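Local coordinates for putative curved DNA-binding protein (Chaetomium thermophilum var. thermophilum DSM 1495, PDB 4IPA) that is the fungal Arx1, a methionine-aminopeptidase-like protein of the M24 family linked to ribosome biogenesis, and may bind DNA, at residues A[28-33]-A[123-129]; A[202-208]-A[374-380]; A[272-278]-A[300-306]. All blocks are in the same frame, centred on the assembly; numbering follows the deposited sequence.

Interaction 1: residues A[28-33]-A[123-129]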
# COMPACT_ATOMS: atom_id res chain seq x y z
N LYS A 28 0.55 10.66 16.39
CA LYS A 28 1.56 10.87 15.35
C LYS A 28 1.22 10.09 14.09
O LYS A 28 1.33 10.62 12.98
CB LYS A 28 2.96 10.52 15.88
CG LYS A 28 3.52 11.56 16.85
CD LYS A 28 4.73 11.06 17.63
CE LYS A 28 5.29 12.19 18.51
NZ LYS A 28 6.31 11.71 19.49
N TYR A 29 0.80 8.84 14.25
CA TYR A 29 0.23 8.08 13.14
C TYR A 29 -0.92 8.86 12.53
O TYR A 29 -1.00 9.01 11.32
CB TYR A 29 -0.27 6.72 13.61
CG TYR A 29 0.77 5.64 13.65
CD1 TYR A 29 1.36 5.18 12.48
CD2 TYR A 29 1.15 5.06 14.84
CE1 TYR A 29 2.29 4.19 12.51
CE2 TYR A 29 2.09 4.06 14.88
CZ TYR A 29 2.66 3.64 13.70
OH TYR A 29 3.59 2.65 13.72
N LYS A 30 -1.80 9.38 13.37
CA LYS A 30 -2.97 10.11 12.87
C LYS A 30 -2.59 11.39 12.12
O LYS A 30 -3.23 11.75 11.13
CB LYS A 30 -3.96 10.43 13.99
CG LYS A 30 -5.18 11.21 13.52
CD LYS A 30 -6.18 10.30 12.83
CE LYS A 30 -7.30 11.08 12.18
NZ LYS A 30 -8.05 10.23 11.22
N THR A 31 -1.57 12.10 12.59
CA THR A 31 -1.12 13.29 11.89
C THR A 31 -0.60 12.90 10.51
O THR A 31 -0.87 13.57 9.52
CB THR A 31 0.02 14.00 12.63
OG1 THR A 31 -0.34 14.22 13.99
CG2 THR A 31 0.31 15.34 11.97
N ALA A 32 0.16 11.81 10.47
CA ALA A 32 0.65 11.27 9.22
C ALA A 32 -0.48 10.88 8.26
O ALA A 32 -0.41 11.16 7.08
CB ALA A 32 1.56 10.08 9.47
N ALA A 33 -1.52 10.24 8.79
CA ALA A 33 -2.66 9.80 7.99
C ALA A 33 -3.40 10.98 7.37
O ALA A 33 -3.76 10.94 6.20
CB ALA A 33 -3.61 8.99 8.84
N GLN A 123 5.06 10.50 7.38
CA GLN A 123 5.84 9.91 8.44
C GLN A 123 6.08 11.00 9.51
O GLN A 123 6.65 12.05 9.20
CB GLN A 123 7.14 9.48 7.78
CG GLN A 123 8.11 8.80 8.60
CD GLN A 123 8.94 9.75 9.41
OE1 GLN A 123 8.67 9.94 10.59
NE2 GLN A 123 9.97 10.35 8.79
N ILE A 124 5.63 10.77 10.74
CA ILE A 124 5.97 11.67 11.87
C ILE A 124 6.66 10.95 13.02
O ILE A 124 6.08 10.05 13.63
CB ILE A 124 4.74 12.43 12.45
CG1 ILE A 124 4.26 13.52 11.49
CG2 ILE A 124 5.13 13.12 13.77
CD1 ILE A 124 3.16 13.07 10.62
N ASP A 125 7.88 11.37 13.33
CA ASP A 125 8.70 10.80 14.40
C ASP A 125 8.85 9.30 14.26
O ASP A 125 8.87 8.57 15.26
CB ASP A 125 8.16 11.17 15.78
CG ASP A 125 9.14 10.81 16.91
OD1 ASP A 125 10.37 10.91 16.71
OD2 ASP A 125 8.68 10.44 18.01
N GLY A 126 8.95 8.84 13.02
CA GLY A 126 9.19 7.44 12.73
C GLY A 126 7.92 6.62 12.64
O GLY A 126 7.98 5.41 12.46
N TYR A 127 6.78 7.27 12.77
CA TYR A 127 5.49 6.58 12.65
C TYR A 127 4.82 6.94 11.32
O TYR A 127 4.32 8.06 11.13
CB TYR A 127 4.59 6.86 13.86
CG TYR A 127 5.29 6.50 15.17
CD1 TYR A 127 5.53 5.17 15.51
CD2 TYR A 127 5.75 7.49 16.04
CE1 TYR A 127 6.17 4.83 16.68
CE2 TYR A 127 6.41 7.15 17.23
CZ TYR A 127 6.62 5.83 17.54
OH TYR A 127 7.27 5.48 18.70
N GLY A 128 4.81 5.97 10.41
CA GLY A 128 4.34 6.22 9.06
C GLY A 128 2.99 5.61 8.73
O GLY A 128 2.60 4.57 9.27
N THR A 129 2.26 6.29 7.84
CA THR A 129 1.04 5.74 7.29
C THR A 129 1.22 5.69 5.79
O THR A 129 1.59 6.69 5.18
CB THR A 129 -0.17 6.67 7.57
OG1 THR A 129 0.11 7.96 7.02
CG2 THR A 129 -0.41 6.81 9.08

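Interaction 2: residues A[202-208]-A[374-380]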
# COMPACT_ATOMS: atom_id res chain seq x y z
N LYS A 202 -11.27 -16.97 -2.74
CA LYS A 202 -12.69 -17.24 -2.92
C LYS A 202 -13.39 -15.95 -3.27
O LYS A 202 -14.26 -15.93 -4.12
CB LYS A 202 -13.25 -17.77 -1.60
CG LYS A 202 -14.23 -18.94 -1.67
CD LYS A 202 -14.15 -19.72 -0.33
CE LYS A 202 -15.38 -20.57 -0.05
NZ LYS A 202 -15.47 -21.00 1.39
N VAL A 203 -13.03 -14.86 -2.60
CA VAL A 203 -13.68 -13.57 -2.83
C VAL A 203 -13.43 -13.08 -4.26
O VAL A 203 -14.36 -12.67 -4.96
CB VAL A 203 -13.19 -12.50 -1.85
CG1 VAL A 203 -13.76 -11.14 -2.23
CG2 VAL A 203 -13.56 -12.87 -0.40
N ALA A 204 -12.17 -13.14 -4.70
CA ALA A 204 -11.81 -12.74 -6.05
C ALA A 204 -12.51 -13.60 -7.10
O ALA A 204 -12.95 -13.10 -8.14
CB ALA A 204 -10.30 -12.80 -6.25
N LYS A 205 -12.60 -14.89 -6.82
CA LYS A 205 -13.20 -15.84 -7.75
C LYS A 205 -14.69 -15.55 -7.98
O LYS A 205 -15.21 -15.78 -9.07
CB LYS A 205 -13.02 -17.27 -7.24
CG LYS A 205 -13.47 -18.33 -8.22
CD LYS A 205 -13.64 -19.69 -7.55
CE LYS A 205 -13.05 -20.80 -8.42
NZ LYS A 205 -13.22 -20.56 -9.89
N ALA A 206 -15.38 -15.01 -6.99
CA ALA A 206 -16.80 -14.70 -7.18
C ALA A 206 -16.95 -13.64 -8.26
O ALA A 206 -18.02 -13.43 -8.82
CB ALA A 206 -17.43 -14.23 -5.87
N TYR A 207 -15.85 -12.97 -8.56
CA TYR A 207 -15.88 -11.93 -9.56
C TYR A 207 -15.00 -12.33 -10.75
O TYR A 207 -14.65 -11.50 -11.59
CB TYR A 207 -15.42 -10.60 -8.96
CG TYR A 207 -16.43 -9.99 -8.01
CD1 TYR A 207 -17.55 -9.31 -8.49
CD2 TYR A 207 -16.27 -10.08 -6.62
CE1 TYR A 207 -18.46 -8.73 -7.62
CE2 TYR A 207 -17.19 -9.52 -5.75
CZ TYR A 207 -18.28 -8.85 -6.26
OH TYR A 207 -19.21 -8.29 -5.40
N ASP A 208 -14.65 -13.62 -10.81
CA ASP A 208 -13.74 -14.12 -11.83
C ASP A 208 -12.42 -13.32 -11.90
O ASP A 208 -11.82 -13.15 -12.97
CB ASP A 208 -14.43 -14.18 -13.21
CG ASP A 208 -15.57 -15.20 -13.24
OD1 ASP A 208 -15.62 -16.08 -12.36
OD2 ASP A 208 -16.41 -15.13 -14.15
N LYS A 374 -22.35 -10.14 -11.21
CA LYS A 374 -21.62 -10.99 -10.27
C LYS A 374 -21.81 -10.56 -8.81
O LYS A 374 -22.03 -9.39 -8.50
CB LYS A 374 -20.15 -11.08 -10.64
CG LYS A 374 -19.99 -11.38 -12.12
CD LYS A 374 -18.68 -12.04 -12.45
CE LYS A 374 -18.70 -12.38 -13.94
NZ LYS A 374 -17.38 -12.84 -14.44
N LYS A 375 -21.76 -11.55 -7.93
CA LYS A 375 -22.06 -11.36 -6.53
C LYS A 375 -21.38 -12.46 -5.74
O LYS A 375 -21.24 -13.59 -6.22
CB LYS A 375 -23.58 -11.43 -6.32
CG LYS A 375 -24.06 -10.79 -5.03
CD LYS A 375 -25.58 -10.85 -4.90
CE LYS A 375 -26.04 -10.05 -3.69
NZ LYS A 375 -27.51 -10.17 -3.45
N ILE A 376 -20.94 -12.14 -4.53
CA ILE A 376 -20.44 -13.16 -3.63
C ILE A 376 -21.61 -13.96 -3.09
O ILE A 376 -22.57 -13.39 -2.56
CB ILE A 376 -19.72 -12.56 -2.43
CG1 ILE A 376 -18.48 -11.79 -2.90
CG2 ILE A 376 -19.36 -13.67 -1.44
CD1 ILE A 376 -17.78 -11.06 -1.78
N GLU A 377 -21.53 -15.28 -3.20
CA GLU A 377 -22.61 -16.13 -2.72
C GLU A 377 -22.19 -17.10 -1.62
O GLU A 377 -23.03 -17.64 -0.91
CB GLU A 377 -23.27 -16.86 -3.89
CG GLU A 377 -24.08 -15.91 -4.76
CD GLU A 377 -24.52 -16.51 -6.08
OE1 GLU A 377 -24.18 -17.68 -6.36
OE2 GLU A 377 -25.20 -15.80 -6.85
N ASP A 378 -20.89 -17.29 -1.46
CA ASP A 378 -20.38 -18.20 -0.45
C ASP A 378 -20.84 -17.76 0.94
O ASP A 378 -20.67 -16.60 1.32
CB ASP A 378 -18.86 -18.30 -0.52
CG ASP A 378 -18.28 -19.21 0.55
OD1 ASP A 378 -18.03 -18.71 1.67
OD2 ASP A 378 -18.09 -20.41 0.27
N GLU A 379 -21.43 -18.70 1.69
CA GLU A 379 -22.02 -18.38 2.99
C GLU A 379 -20.99 -18.00 4.04
O GLU A 379 -21.21 -17.09 4.83
CB GLU A 379 -22.88 -19.54 3.52
CG GLU A 379 -24.37 -19.45 3.14
CD GLU A 379 -25.05 -18.20 3.67
OE1 GLU A 379 -24.85 -17.85 4.86
OE2 GLU A 379 -25.79 -17.55 2.89
N GLU A 380 -19.87 -18.70 4.05
CA GLU A 380 -18.79 -18.42 4.99
C GLU A 380 -18.34 -16.97 4.83
O GLU A 380 -18.24 -16.22 5.80
CB GLU A 380 -17.63 -19.40 4.76
CG GLU A 380 -16.42 -19.17 5.64
CD GLU A 380 -15.42 -20.32 5.58
OE1 GLU A 380 -15.46 -21.09 4.59
OE2 GLU A 380 -14.60 -20.45 6.51
O HOH W 1 -20.76 -9.43 -3.29
O HOH W 2 -21.28 -7.31 -6.34

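Interaction 3: residues A[272-278]-A[300-306]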
# COMPACT_ATOMS: atom_id res chain seq x y z
N THR A 272 13.24 2.35 -9.47
CA THR A 272 13.56 3.61 -8.79
C THR A 272 13.17 3.59 -7.32
O THR A 272 13.71 4.36 -6.53
CB THR A 272 12.91 4.82 -9.48
OG1 THR A 272 11.48 4.67 -9.45
CG2 THR A 272 13.41 4.94 -10.94
N LEU A 273 12.24 2.72 -6.97
CA LEU A 273 11.76 2.64 -5.59
C LEU A 273 12.71 1.81 -4.72
O LEU A 273 13.02 0.67 -5.05
CB LEU A 273 10.35 2.04 -5.56
CG LEU A 273 9.64 1.98 -4.21
CD1 LEU A 273 9.31 3.40 -3.76
CD2 LEU A 273 8.38 1.14 -4.32
N HIS A 274 13.18 2.39 -3.62
CA HIS A 274 14.17 1.74 -2.76
C HIS A 274 13.95 2.15 -1.30
O HIS A 274 13.16 3.04 -1.01
CB HIS A 274 15.61 2.16 -3.13
CG HIS A 274 15.98 1.92 -4.57
ND1 HIS A 274 16.96 1.03 -4.94
CD2 HIS A 274 15.54 2.50 -5.71
CE1 HIS A 274 17.09 1.05 -6.26
NE2 HIS A 274 16.24 1.92 -6.75
N ARG A 275 14.66 1.51 -0.38
CA ARG A 275 14.73 1.98 1.00
C ARG A 275 16.02 1.51 1.66
O ARG A 275 16.56 0.46 1.33
CB ARG A 275 13.51 1.51 1.81
CG ARG A 275 13.61 0.11 2.37
CD ARG A 275 12.44 -0.16 3.31
NE ARG A 275 12.48 -1.51 3.85
CZ ARG A 275 13.14 -1.87 4.95
NH1 ARG A 275 13.83 -0.97 5.65
NH2 ARG A 275 13.13 -3.13 5.35
N ARG A 276 16.52 2.32 2.59
CA ARG A 276 17.69 1.94 3.38
C ARG A 276 17.37 0.77 4.29
O ARG A 276 16.30 0.76 4.89
CB ARG A 276 18.13 3.10 4.26
CG ARG A 276 19.44 3.73 3.87
CD ARG A 276 19.78 4.90 4.78
NE ARG A 276 20.44 4.43 5.99
CZ ARG A 276 19.90 4.46 7.20
NH1 ARG A 276 18.68 4.96 7.38
NH2 ARG A 276 20.59 3.99 8.23
N THR A 277 18.27 -0.20 4.38
CA THR A 277 18.17 -1.28 5.37
C THR A 277 19.13 -1.02 6.53
O THR A 277 19.90 -0.06 6.51
CB THR A 277 18.53 -2.66 4.80
OG1 THR A 277 19.93 -2.69 4.48
CG2 THR A 277 17.71 -2.98 3.55
N ASN A 278 19.11 -1.90 7.52
CA ASN A 278 20.01 -1.76 8.66
C ASN A 278 21.34 -2.52 8.53
O ASN A 278 22.15 -2.53 9.47
CB ASN A 278 19.30 -2.07 9.99
CG ASN A 278 18.35 -0.95 10.43
OD1 ASN A 278 17.16 -1.18 10.65
ND2 ASN A 278 18.88 0.26 10.56
N GLY A 300 15.69 8.35 6.22
CA GLY A 300 15.95 7.33 7.21
C GLY A 300 15.79 5.94 6.61
O GLY A 300 16.49 5.57 5.67
N THR A 301 14.84 5.17 7.13
CA THR A 301 14.64 3.82 6.64
C THR A 301 13.34 3.69 5.83
O THR A 301 12.86 2.58 5.59
CB THR A 301 14.62 2.85 7.82
OG1 THR A 301 13.64 3.30 8.76
CG2 THR A 301 15.98 2.82 8.51
N PHE A 302 12.80 4.83 5.41
CA PHE A 302 11.54 4.82 4.67
C PHE A 302 11.73 4.74 3.15
O PHE A 302 12.73 5.22 2.60
CB PHE A 302 10.66 6.00 5.09
CG PHE A 302 10.11 5.89 6.50
CD1 PHE A 302 9.02 5.06 6.77
CD2 PHE A 302 10.68 6.61 7.55
CE1 PHE A 302 8.50 4.94 8.07
CE2 PHE A 302 10.18 6.51 8.85
CZ PHE A 302 9.08 5.67 9.12
N PRO A 303 10.76 4.13 2.45
CA PRO A 303 10.89 4.03 0.99
C PRO A 303 11.01 5.39 0.35
O PRO A 303 10.46 6.38 0.85
CB PRO A 303 9.59 3.33 0.57
CG PRO A 303 9.21 2.50 1.80
CD PRO A 303 9.59 3.39 2.96
N PHE A 304 11.78 5.46 -0.73
CA PHE A 304 11.97 6.69 -1.48
C PHE A 304 12.15 6.36 -2.96
O PHE A 304 12.43 5.21 -3.33
CB PHE A 304 13.17 7.46 -0.95
CG PHE A 304 14.46 6.75 -1.14
CD1 PHE A 304 14.90 5.81 -0.22
CD2 PHE A 304 15.25 7.01 -2.24
CE1 PHE A 304 16.08 5.13 -0.40
CE2 PHE A 304 16.45 6.34 -2.43
CZ PHE A 304 16.86 5.39 -1.52
N SER A 305 11.95 7.37 -3.80
CA SER A 305 12.19 7.22 -5.23
C SER A 305 13.53 7.85 -5.57
O SER A 305 13.86 8.91 -5.06
CB SER A 305 11.08 7.92 -6.03
OG SER A 305 11.37 7.89 -7.41
N LEU A 306 14.30 7.22 -6.45
CA LEU A 306 15.52 7.85 -6.96
C LEU A 306 15.28 9.24 -7.56
O LEU A 306 16.15 10.10 -7.53
CB LEU A 306 16.19 6.97 -8.01
CG LEU A 306 16.75 5.60 -7.61
CD1 LEU A 306 17.47 4.99 -8.82
CD2 LEU A 306 17.69 5.69 -6.42
O HOH W 3 15.30 4.69 3.37

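Interaction 1: residues A[28-33]-A[123-129]
The segment 123-129 is a hairpin tip, and helix segment 28-33 packs against it. Gln-123 points away from the helix. It serves the turn instead: its OE1 accepts a hydrogen bond from Gly-126 N at 2.7 Å. Ile-124 points toward the helix. Its CD1 sits 3.6 Å from Ala-32 CB and 3.8 Å from Thr-31 CB, while its CG2 meets Lys-28 CG at 3.8 Å. Ile-124 to Tyr-127 form a type I' turn, with both Asp-125 and Gly-126 at positive phi. The backbone angles of Gly-126 call for glycine, since a CB would strike the preceding carbonyl. Asp-125 OD2 forms a salt bridge with Lys-28 NZ at 3.1 Å; Lys-28 is also paired with Asp-24. Tyr-127 then packs on Tyr-29. Its CB lies over the face of the Tyr-29 ring, 3.6 Å from the centroid, a CH-pi contact; the two rings meet obliquely. At Gly-128 the backbone O comes within 3.3 Å of Tyr-29 CE1, at the ring edge. Thr-129 ends the contact, with CG2 3.9 Å from Ala-33 CB and OG1 bonded to Ser-36. The helix and strand 127-129 axes approach to 7.0 Å at 36°. This is a helix packed on a beta hairpin with a two-residue type I' turn, within the M24 (methionine aminopeptidase-like) part of the chain.

Interaction 2: residues A[202-208]-A[374-380]
Salt bridges frame both ends of this contact: a network of three side chains at one, a single pair at the other. Lys-202 NZ forms salt bridges with Asp-378 OD2 at 2.9 Å, though that oxygen is less surely placed, and with Glu-380 OE1 at 3.2 Å. Glu-380 OE2 is taken by Lys-195. Asp-378 is the N-cap of helix 379-386, and its OD1 accepts from Ile-381 N. At the other end Lys-374 NZ donates to Asp-208 OD2 at 2.5 Å, a short salt bridge. Asp-208, at positive phi, is the C-prime residue of a Schellman motif that ends helix 193-205. Arg-149 hydrogen-bonds to Tyr-207 O and Asp-208 O. The Tyr-207 hydroxyl is served by two waters. Water 1 lies 2.9 Å from Tyr-207 OH and accepts from Ile-376 N at 3.0 Å. Water 2 lies 2.5 Å from Tyr-207 OH and donates to Lys-374 O at 3.1 Å. Between these groups Ile-376 CG1 meets Ala-206 CB at 4.0 Å and Tyr-207 CE2 at 3.9 Å. No direct backbone hydrogen bond joins the segments. The chemistry implies that charge pairs, bridging water and modest apolar packing hold the C-terminal segment against the end of helix 193-205.

Interaction 3: residues A[272-278]-A[300-306]
His-274 and Phe-304 form an antiparallel hydrogen-bonded pair. His-274 N donates to Phe-304 O at 2.9 Å, and Phe-304 N donates to His-274 O at 2.8 Å. Both side chains lie on one face of the sheet. Phe-304 is in the p rotamer, which lays its ring along the neighbouring strand: CZ is 3.8 Å from His-274 CB and CE1 is 3.7 Å from Arg-275 CA. The ring also meets Phe-299 and is edge-to-face with Phe-328. His-274 is m, and its NE2 bonds to Ala-271 O. Leu-306 (m, t) reaches the same imidazole, with CD2 4.3 Å from the ring centroid in an off-centre CH-pi contact. On the other face are Leu-273 and Ser-305, a non-hydrogen-bonded pair. Leu-273 (t, p) brings CD1 to 4.3 Å from Pro-303 CB. Ser-305 is t, and its OG bonds to Thr-97.

The two strands are joined through helix 286-299 and form part of a small antiparallel sheet, in which strand 273-276 lies between 304-305 and 328-330. Beyond Phe-304 direct backbone bonding gives way to water 3. It accepts from Arg-276 N at 2.8 Å and donates to Gly-300 O and Phe-302 O, each at 2.7 Å. Arg-276 has chi1 between wells and chi3 p. Its NH1 donates to Gly-300 O at 2.8 Å, and NE bonds to Tyr-292. Arg-275 starts with chi1 p and is extended through chi2 and chi3. Its CD lies 3.6 Å from Thr-301 O, and its guanidinium forms a salt bridge with Glu-226.

In the fold
Interaction 1 closes before the others open along the chain. Interaction 3 is nested inside the loop closed by interaction 2. Interactions 1 and 3 are neighbours, with centres about 17 Å apart. They touch where Phe-302 packs on the hairpin: Gln-123 CG lies 3.1 Å from Phe-302 CE2, and Gly-126 O lies 3.5 Å from Phe-302 CZ. Strand 79-88, in the sheet with the hairpin strands, also contacts both. Interaction 2 lies on the opposite side of the chain's centre, with centres about 35 Å from interaction 1 and 37 Å from interaction 3. Phe-302 thus links the hairpin to the small sheet's edge, while interaction 2 ties the approach to helix 379-386 to the end of helix 193-205.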